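Local coordinates for hyperosmolarity resistance protein Emb (Staphylococcus epidermidis, PDB 6GV5) that is a giant extracellular matrix binding protein, built with FG-repeats, that binds surface-immobilised fibronectin and so mediates adherence of the bacterium, at residues A[57-62]-A[113-118]; A[20-25]-A[51-56]; A[15-20]-A[29-34]. All blocks are in the same frame, centred on the assembly; numbering follows the deposited sequence.

Interaction 1: A[57-62]-A[113-118]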
loop_
_atom_site.group_PDB
_atom_site.type_symbol
_atom_site.label_atom_id
_atom_site.label_comp_id
_atom_site.label_asym_id
_atom_site.label_seq_id
_atom_site.Cartn_x
_atom_site.Cartn_y
_atom_site.Cartn_z
ATOM N N MET A 57 1.027 2.004 -1.137
ATOM C CA MET A 57 -0.332 1.855 -0.642
ATOM C C MET A 57 -1.233 2.970 -1.165
ATOM O O MET A 57 -2.414 2.743 -1.438
ATOM C CB MET A 57 -0.349 1.823 0.883
ATOM C CG MET A 57 0.127 0.505 1.451
ATOM S SD MET A 57 -0.860 -0.901 0.904
ATOM C CE MET A 57 -2.434 -0.457 1.622
ATOM N N GLU A 58 -0.700 4.194 -1.296
ATOM C CA GLU A 58 -1.443 5.254 -1.968
ATOM C C GLU A 58 -1.804 4.834 -3.387
ATOM O O GLU A 58 -2.944 5.021 -3.830
ATOM C CB GLU A 58 -0.627 6.550 -1.986
ATOM C CG GLU A 58 -0.512 7.235 -0.643
ATOM C CD GLU A 58 0.295 8.519 -0.713
ATOM O OE1 GLU A 58 1.025 8.708 -1.709
ATOM O OE2 GLU A 58 0.195 9.338 0.226
ATOM N N GLU A 59 -0.825 4.291 -4.127
ATOM C CA GLU A 59 -1.085 3.833 -5.486
ATOM C C GLU A 59 -2.139 2.734 -5.504
ATOM O O GLU A 59 -3.021 2.721 -6.378
ATOM C CB GLU A 59 0.198 3.300 -6.116
ATOM C CG GLU A 59 1.287 4.313 -6.384
ATOM C CD GLU A 59 2.458 3.675 -7.108
ATOM O OE1 GLU A 59 2.207 2.823 -7.988
ATOM O OE2 GLU A 59 3.619 4.007 -6.789
ATOM N N LEU A 60 -2.044 1.791 -4.574
ATOM C CA LEU A 60 -3.015 0.707 -4.525
ATOM C C LEU A 60 -4.406 1.230 -4.198
ATOM O O LEU A 60 -5.394 0.815 -4.822
ATOM C CB LEU A 60 -2.580 -0.336 -3.503
ATOM C CG LEU A 60 -3.550 -1.517 -3.352
ATOM C CD1 LEU A 60 -3.643 -2.370 -4.600
ATOM C CD2 LEU A 60 -3.120 -2.353 -2.151
ATOM N N LYS A 61 -4.508 2.148 -3.230
ATOM C CA LYS A 61 -5.814 2.681 -2.860
ATOM C C LYS A 61 -6.467 3.418 -4.022
ATOM O O LYS A 61 -7.688 3.352 -4.192
ATOM C CB LYS A 61 -5.676 3.602 -1.645
ATOM C CG LYS A 61 -5.551 2.835 -0.333
ATOM C CD LYS A 61 -5.317 3.754 0.863
ATOM C CE LYS A 61 -5.564 3.025 2.183
ATOM N NZ LYS A 61 -5.312 3.928 3.362
ATOM N N VAL A 62 -5.680 4.133 -4.831
ATOM C CA VAL A 62 -6.231 4.797 -6.005
ATOM C C VAL A 62 -6.700 3.764 -7.014
ATOM O O VAL A 62 -7.789 3.889 -7.583
ATOM C CB VAL A 62 -5.192 5.746 -6.620
ATOM C CG1 VAL A 62 -5.652 6.255 -7.988
ATOM C CG2 VAL A 62 -4.944 6.922 -5.679
ATOM N N ARG A 113 3.017 -5.967 -6.859
ATOM C CA ARG A 113 2.461 -7.012 -7.709
ATOM C C ARG A 113 0.954 -6.851 -7.842
ATOM O O ARG A 113 0.400 -6.964 -8.943
ATOM C CB ARG A 113 2.799 -8.389 -7.146
ATOM C CG ARG A 113 2.346 -9.530 -8.041
ATOM C CD ARG A 113 2.869 -10.873 -7.557
ATOM N NE ARG A 113 4.328 -10.942 -7.577
ATOM C CZ ARG A 113 5.056 -11.153 -8.670
ATOM N NH1 ARG A 113 4.465 -11.310 -9.849
ATOM N NH2 ARG A 113 6.378 -11.206 -8.585
ATOM N N THR A 114 0.275 -6.579 -6.728
ATOM C CA THR A 114 -1.172 -6.393 -6.783
ATOM C C THR A 114 -1.542 -5.176 -7.622
ATOM O O THR A 114 -2.496 -5.225 -8.411
ATOM C CB THR A 114 -1.740 -6.261 -5.374
ATOM O OG1 THR A 114 -1.343 -7.392 -4.589
ATOM C CG2 THR A 114 -3.257 -6.196 -5.428
ATOM N N ILE A 115 -0.815 -4.067 -7.456
ATOM C CA ILE A 115 -1.049 -2.887 -8.278
ATOM C C ILE A 115 -0.902 -3.239 -9.750
ATOM O O ILE A 115 -1.724 -2.849 -10.595
ATOM C CB ILE A 115 -0.085 -1.751 -7.884
ATOM C CG1 ILE A 115 -0.349 -1.257 -6.460
ATOM C CG2 ILE A 115 -0.212 -0.595 -8.868
ATOM C CD1 ILE A 115 0.830 -0.480 -5.880
ATOM N N GLN A 116 0.160 -3.984 -10.086
ATOM C CA GLN A 116 0.411 -4.302 -11.487
ATOM C C GLN A 116 -0.680 -5.200 -12.051
ATOM O O GLN A 116 -1.067 -5.045 -13.213
ATOM C CB GLN A 116 1.789 -4.959 -11.631
ATOM C CG GLN A 116 2.285 -4.993 -13.070
ATOM C CD GLN A 116 2.461 -3.600 -13.664
ATOM O OE1 GLN A 116 3.306 -2.824 -13.213
ATOM N NE2 GLN A 116 1.652 -3.275 -14.674
ATOM N N GLU A 117 -1.201 -6.134 -11.241
ATOM C CA GLU A 117 -2.299 -6.983 -11.694
ATOM C C GLU A 117 -3.544 -6.157 -11.995
ATOM O O GLU A 117 -4.228 -6.383 -13.001
ATOM C CB GLU A 117 -2.622 -8.048 -10.644
ATOM C CG GLU A 117 -1.543 -9.117 -10.495
ATOM C CD GLU A 117 -1.911 -10.208 -9.506
ATOM O OE1 GLU A 117 -3.093 -10.283 -9.101
ATOM O OE2 GLU A 117 -1.014 -10.997 -9.131
ATOM N N ILE A 118 -3.864 -5.196 -11.125
ATOM C CA ILE A 118 -5.002 -4.315 -11.388
ATOM C C ILE A 118 -4.759 -3.491 -12.647
ATOM O O ILE A 118 -5.630 -3.380 -13.516
ATOM C CB ILE A 118 -5.269 -3.408 -10.175
ATOM C CG1 ILE A 118 -5.734 -4.238 -8.974
ATOM C CG2 ILE A 118 -6.293 -2.336 -10.522
ATOM C CD1 ILE A 118 -5.713 -3.474 -7.657
#
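Leu60 of helix 40-65 and Ile115 of helix 108-123 pack against each other where the two backbones come nearest, their CA atoms 5.6 Å apart. The local axes approach to 9.6 Å and their N-to-C directions differ by 30°, a nearly parallel pairing.

The apolar contacts carry the interface. Ile115 points its CB at the partner helix and lays CG1 3.8 Å from Leu60 CB; its terminal CD1 then rests against the opposing backbone, 3.9 Å from Leu60 N. Leu60 starts out less directly, but with CG anti to its backbone N (chi1 179°) the branch swings toward helix 108-123. There Leu60 CD1 meets two methyls a turn apart, Thr114 CG2 at 3.9 Å and Ile118 CD1 at 3.9 Å, and the Leu60 and Ile118 side chains cross at about a right angle.

The polar residues touch mainly through carbon. Thr114 turns its methyl inward while OG1 bonds to the carbonyl of Asp110, one turn back. Glu59 touches through its methylene, CB lying 3.8 Å from Ile115 CD1, and its carboxylate makes a long, weak ion pair with Lys56. No hydrogen bond joins the segments.

Thr114 and Ile118 also pack on helix 81-99, so helices 40-65, 81-99 and 108-123 come together here as a three-helix bundle, with both segments inside the FIVAR domain range.

Interaction 2: A[20-25]-A[51-56]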
loop_
_atom_site.group_PDB
_atom_site.type_symbol
_atom_site.label_atom_id
_atom_site.label_comp_id
_atom_site.label_asym_id
_atom_site.label_seq_id
_atom_site.Cartn_x
_atom_site.Cartn_y
_atom_site.Cartn_z
ATOM N N THR A 20 -1.139 8.669 4.964
ATOM C CA THR A 20 -2.511 8.341 4.606
ATOM C C THR A 20 -2.620 7.104 3.727
ATOM O O THR A 20 -3.709 6.524 3.633
ATOM C CB THR A 20 -3.171 9.520 3.877
ATOM O OG1 THR A 20 -2.512 9.736 2.623
ATOM C CG2 THR A 20 -3.078 10.785 4.716
ATOM N N GLY A 21 -1.528 6.685 3.085
ATOM C CA GLY A 21 -1.582 5.486 2.270
ATOM C C GLY A 21 -1.640 4.233 3.119
ATOM O O GLY A 21 -2.502 3.369 2.924
ATOM N N LEU A 22 -0.733 4.123 4.083
ATOM C CA LEU A 22 -0.730 2.983 4.984
ATOM C C LEU A 22 -2.057 2.857 5.721
ATOM O O LEU A 22 -2.681 3.853 6.096
ATOM C CB LEU A 22 0.396 3.122 6.006
ATOM C CG LEU A 22 1.820 3.211 5.448
ATOM C CD1 LEU A 22 2.804 3.449 6.600
ATOM C CD2 LEU A 22 2.161 1.953 4.682
ATOM N N THR A 23 -2.476 1.616 5.954
ATOM C CA THR A 23 -3.615 1.363 6.819
ATOM C C THR A 23 -3.167 1.400 8.275
ATOM O O THR A 23 -1.975 1.297 8.585
ATOM C CB THR A 23 -4.233 0.006 6.509
ATOM O OG1 THR A 23 -3.294 -1.026 6.818
ATOM C CG2 THR A 23 -4.617 -0.074 5.031
ATOM N N GLU A 24 -4.142 1.527 9.178
ATOM C CA GLU A 24 -3.802 1.570 10.600
ATOM C C GLU A 24 -3.098 0.301 11.058
ATOM O O GLU A 24 -2.118 0.411 11.816
ATOM C CB GLU A 24 -5.063 1.835 11.433
ATOM C CG GLU A 24 -5.820 3.089 11.005
ATOM N N PRO A 25 -3.511 -0.901 10.657
ATOM C CA PRO A 25 -2.706 -2.084 10.999
ATOM C C PRO A 25 -1.275 -2.006 10.495
ATOM O O PRO A 25 -0.352 -2.422 11.202
ATOM C CB PRO A 25 -3.488 -3.237 10.346
ATOM C CG PRO A 25 -4.879 -2.745 10.280
ATOM C CD PRO A 25 -4.790 -1.265 10.016
ATOM N N LYS A 51 8.117 4.907 4.245
ATOM C CA LYS A 51 7.731 5.938 3.294
ATOM C C LYS A 51 7.485 5.343 1.918
ATOM O O LYS A 51 6.563 5.762 1.204
ATOM C CB LYS A 51 8.814 7.020 3.226
ATOM C CG LYS A 51 8.792 7.961 4.413
ATOM C CD LYS A 51 9.869 9.031 4.313
ATOM C CE LYS A 51 9.865 9.920 5.551
ATOM N NZ LYS A 51 11.053 10.819 5.609
ATOM N N PHE A 52 8.303 4.371 1.519
ATOM C CA PHE A 52 8.110 3.746 0.216
ATOM C C PHE A 52 6.835 2.916 0.207
ATOM O O PHE A 52 6.028 2.999 -0.729
ATOM C CB PHE A 52 9.319 2.885 -0.138
ATOM C CG PHE A 52 9.172 2.157 -1.446
ATOM C CD1 PHE A 52 9.204 2.848 -2.643
ATOM C CD2 PHE A 52 9.000 0.786 -1.474
ATOM C CE1 PHE A 52 9.064 2.183 -3.848
ATOM C CE2 PHE A 52 8.864 0.116 -2.674
ATOM C CZ PHE A 52 8.898 0.814 -3.860
ATOM N N LEU A 53 6.633 2.118 1.257
ATOM C CA LEU A 53 5.402 1.350 1.380
ATOM C C LEU A 53 4.187 2.267 1.372
ATOM O O LEU A 53 3.158 1.947 0.759
ATOM C CB LEU A 53 5.441 0.519 2.660
ATOM C CG LEU A 53 4.250 -0.406 2.898
ATOM C CD1 LEU A 53 4.228 -1.536 1.887
ATOM C CD2 LEU A 53 4.288 -0.949 4.319
ATOM N N ASN A 54 4.289 3.424 2.025
ATOM C CA ASN A 54 3.175 4.359 2.032
ATOM C C ASN A 54 2.830 4.817 0.623
ATOM O O ASN A 54 1.653 4.907 0.267
ATOM C CB ASN A 54 3.495 5.563 2.918
ATOM C CG ASN A 54 2.364 6.555 2.957
ATOM O OD1 ASN A 54 1.260 6.235 3.404
ATOM N ND2 ASN A 54 2.619 7.760 2.470
ATOM N N GLY A 55 3.839 5.115 -0.197
ATOM C CA GLY A 55 3.561 5.519 -1.565
ATOM C C GLY A 55 2.896 4.421 -2.369
ATOM O O GLY A 55 2.001 4.684 -3.184
ATOM N N LYS A 56 3.314 3.173 -2.145
ATOM C CA LYS A 56 2.724 2.067 -2.884
ATOM C C LYS A 56 1.290 1.837 -2.435
ATOM O O LYS A 56 0.415 1.519 -3.254
ATOM C CB LYS A 56 3.549 0.802 -2.690
ATOM C CG LYS A 56 4.903 0.849 -3.392
ATOM C CD LYS A 56 4.721 0.887 -4.901
ATOM C CE LYS A 56 6.055 0.943 -5.633
ATOM N NZ LYS A 56 5.858 1.101 -7.103
HETATM O O HOH W 1 0.456 9.671 2.863
#
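Asn54, on helix 40-65, meets the turn at Gly21 and Leu22 with CB and OD1, and reaches Thr20 from ND2 through a water. Its CB lies 3.8 Å from Leu22 CG, the apolar start of the contact. CG stands anti to the backbone N (chi1 -180°), on the side of the turn. At the tip, OD1 receives two backbone amides. The bond from Leu22 N to Asn54 OD1 is 3.0 Å long, with an N-H...O angle of 151°, and the donor lies in the carbonyl plane. Gly21 N is closer to OD1, at 2.8 Å, yet its angle of 123° makes that bond weak. The other end, Asn54 ND2, donates to a water at 2.9 Å, and the same water accepts from Thr20 N at 2.8 Å. The carboxamide therefore serves three consecutive amides, two directly and one through solvent.

Beside it, Leu22 CD2 packs on Leu53 CD2 at 3.6 Å, the two side chains crossing at about a right angle. Leu22 also touches Leu30 of helix 24-35, and Leu53 reaches Ile111 of helix 108-123. The turn joining helices 2-18 and 24-35 is thus seated on helix 40-65, and further along that helix Lys61 NZ bonds to the carbonyls of Thr20 and Gly21.

Interaction 3: A[15-20]-A[29-34]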
loop_
_atom_site.group_PDB
_atom_site.type_symbol
_atom_site.label_atom_id
_atom_site.label_comp_id
_atom_site.label_asym_id
_atom_site.label_seq_id
_atom_site.Cartn_x
_atom_site.Cartn_y
_atom_site.Cartn_z
ATOM N N GLN A 15 6.005 10.655 12.018
ATOM C CA GLN A 15 5.876 10.742 10.570
ATOM C C GLN A 15 4.945 9.659 10.042
ATOM O O GLN A 15 4.093 9.922 9.182
ATOM C CB GLN A 15 7.246 10.623 9.901
ATOM C CG GLN A 15 8.199 11.762 10.214
ATOM C CD GLN A 15 9.410 11.777 9.299
ATOM O OE1 GLN A 15 9.280 11.661 8.080
ATOM N NE2 GLN A 15 10.594 11.918 9.884
ATOM N N ILE A 16 5.095 8.434 10.546
ATOM C CA ILE A 16 4.279 7.318 10.072
ATOM C C ILE A 16 2.815 7.562 10.393
ATOM O O ILE A 16 1.923 7.223 9.603
ATOM C CB ILE A 16 4.782 5.999 10.688
ATOM C CG1 ILE A 16 6.113 5.596 10.047
ATOM C CG2 ILE A 16 3.748 4.881 10.513
ATOM C CD1 ILE A 16 6.929 4.604 10.860
ATOM N N THR A 17 2.543 8.153 11.557
ATOM C CA THR A 17 1.164 8.443 11.932
ATOM C C THR A 17 0.504 9.398 10.946
ATOM O O THR A 17 -0.714 9.331 10.744
ATOM C CB THR A 17 1.120 9.023 13.347
ATOM O OG1 THR A 17 1.708 8.091 14.263
ATOM C CG2 THR A 17 -0.311 9.313 13.763
ATOM N N ASN A 18 1.289 10.284 10.320
ATOM C CA ASN A 18 0.726 11.242 9.374
ATOM C C ASN A 18 0.371 10.591 8.041
ATOM O O ASN A 18 -0.486 11.104 7.314
ATOM C CB ASN A 18 1.709 12.385 9.118
ATOM C CG ASN A 18 1.723 13.406 10.230
ATOM O OD1 ASN A 18 0.700 13.664 10.862
ATOM N ND2 ASN A 18 2.886 14.004 10.470
ATOM N N PHE A 19 1.029 9.487 7.692
ATOM C CA PHE A 19 0.808 8.859 6.398
ATOM C C PHE A 19 -0.668 8.520 6.204
ATOM O O PHE A 19 -1.372 8.143 7.149
ATOM C CB PHE A 19 1.657 7.594 6.270
ATOM C CG PHE A 19 3.146 7.842 6.250
ATOM C CD1 PHE A 19 3.661 9.115 6.068
ATOM C CD2 PHE A 19 4.030 6.789 6.403
ATOM C CE1 PHE A 19 5.029 9.330 6.045
ATOM C CE2 PHE A 19 5.394 6.998 6.382
ATOM C CZ PHE A 19 5.895 8.268 6.204
ATOM N N THR A 20 -1.139 8.669 4.964
ATOM C CA THR A 20 -2.511 8.341 4.606
ATOM C C THR A 20 -2.620 7.104 3.727
ATOM O O THR A 20 -3.709 6.524 3.633
ATOM C CB THR A 20 -3.171 9.520 3.877
ATOM O OG1 THR A 20 -2.512 9.736 2.623
ATOM C CG2 THR A 20 -3.078 10.785 4.716
ATOM N N ALA A 29 2.227 -2.054 12.843
ATOM C CA ALA A 29 3.312 -2.996 12.628
ATOM C C ALA A 29 4.633 -2.265 12.423
ATOM O O ALA A 29 5.679 -2.711 12.904
ATOM C CB ALA A 29 2.995 -3.893 11.429
ATOM N N LEU A 30 4.599 -1.133 11.713
ATOM C CA LEU A 30 5.820 -0.379 11.443
ATOM C C LEU A 30 6.298 0.384 12.672
ATOM O O LEU A 30 7.508 0.463 12.918
ATOM C CB LEU A 30 5.589 0.579 10.274
ATOM C CG LEU A 30 5.566 -0.096 8.902
ATOM C CD1 LEU A 30 4.935 0.821 7.869
ATOM C CD2 LEU A 30 6.963 -0.480 8.468
ATOM N N GLU A 31 5.373 0.954 13.448
ATOM C CA GLU A 31 5.764 1.591 14.702
ATOM C C GLU A 31 6.445 0.592 15.627
ATOM O O GLU A 31 7.434 0.919 16.294
ATOM C CB GLU A 31 4.541 2.214 15.373
ATOM C CG GLU A 31 3.965 3.401 14.608
ATOM C CD GLU A 31 2.564 3.789 15.056
ATOM O OE1 GLU A 31 2.038 3.167 16.002
ATOM O OE2 GLU A 31 1.987 4.721 14.452
ATOM N N ASN A 32 5.939 -0.644 15.671
ATOM C CA ASN A 32 6.574 -1.677 16.480
ATOM C C ASN A 32 7.971 -1.998 15.965
ATOM O O ASN A 32 8.904 -2.187 16.752
ATOM C CB ASN A 32 5.708 -2.933 16.487
ATOM C CG ASN A 32 6.255 -4.007 17.389
ATOM O OD1 ASN A 32 6.704 -3.728 18.502
ATOM N ND2 ASN A 32 6.238 -5.245 16.914
ATOM N N ILE A 33 8.131 -2.072 14.644
ATOM C CA ILE A 33 9.449 -2.292 14.061
ATOM C C ILE A 33 10.389 -1.158 14.446
ATOM O O ILE A 33 11.544 -1.394 14.821
ATOM C CB ILE A 33 9.331 -2.446 12.533
ATOM C CG1 ILE A 33 8.563 -3.730 12.193
ATOM C CG2 ILE A 33 10.708 -2.453 11.887
ATOM C CD1 ILE A 33 8.092 -3.807 10.754
ATOM N N ILE A 34 9.911 0.087 14.361
ATOM C CA ILE A 34 10.732 1.233 14.752
ATOM C C ILE A 34 11.205 1.069 16.192
ATOM O O ILE A 34 12.390 1.243 16.503
ATOM C CB ILE A 34 9.945 2.543 14.574
ATOM C CG1 ILE A 34 9.702 2.862 13.092
ATOM C CG2 ILE A 34 10.669 3.704 15.248
ATOM C CD1 ILE A 34 10.947 3.198 12.305
#
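Ile16 and Glu31 mark the nearest backbone approach between segments 15-20 and 29-34, with 7.5 Å between their CA atoms. At that spacing the contact is made by side chains, and no hydrogen bond crosses it.

The main apolar piece is Ile16, whose CB points at helix 24-35. Its CG1 is anti to the carbonyl carbon (chi1 -73°), and beyond it CD1 reaches Ile34: Ile16 CD1 and Ile34 CG1 are 4.0 Å apart, and the two side chains meet tip to tip. The same methyl touches Leu30 more loosely, with Ile16 CD1 4.3 Å from Leu30 CB. The other branch of the isoleucine faces a polar neighbour, Ile16 CG2 lying 4.3 Å from Glu31 OE2, so the carboxylate borders the apolar patch.

One residue on, Thr17 borders this core on its more exposed side. Thr17 OG1 lies 3.4 Å from Glu31 OE2, the two side chains crossing at about a right angle. The hydroxyl's hydrogen bond is made to the carbonyl of Lys13, one turn earlier, and the Glu31 side chain, extended beyond CG, also touches Lys13. Both segments lie in the GA module range, and helices 2-18 and 24-35, running in roughly opposite directions and joined by a short turn, are consistent with the three-helix bundle of GA modules, with helix 40-65 as the third helix.

At Phe19 a psi of 144° turns the chain out of the helical path, just after an i to i+3 bond of 3.1 Å from Phe19 N to Ile16 O. The ring folds back over its own helix, with Gln15 O 3.2 Å above the plane of the Phe19 ring, toward the rim, and the carbonyls of Thr17 and Phe19 both bond to Lys27 NZ.

In the fold
From the N terminus, helix 2-18 leads into the turn at 19-23. Interaction 3 closes the first and shortest loop, pairing the end of that helix with helix 24-35. Interaction 2 closes the next, setting the turn on helix 40-65. These two cross, since their segments alternate along the chain, and they share Thr20; their centres lie 8 Å apart. Interaction 1 opens only after both have closed and spans 50 intervening residues to bring in helix 108-123. Helix 40-65, a single helix, serves interactions 2 and 1, which lie in the GA and FIVAR ranges respectively, and residues of segments 20-25 and 57-62 lie close enough to touch.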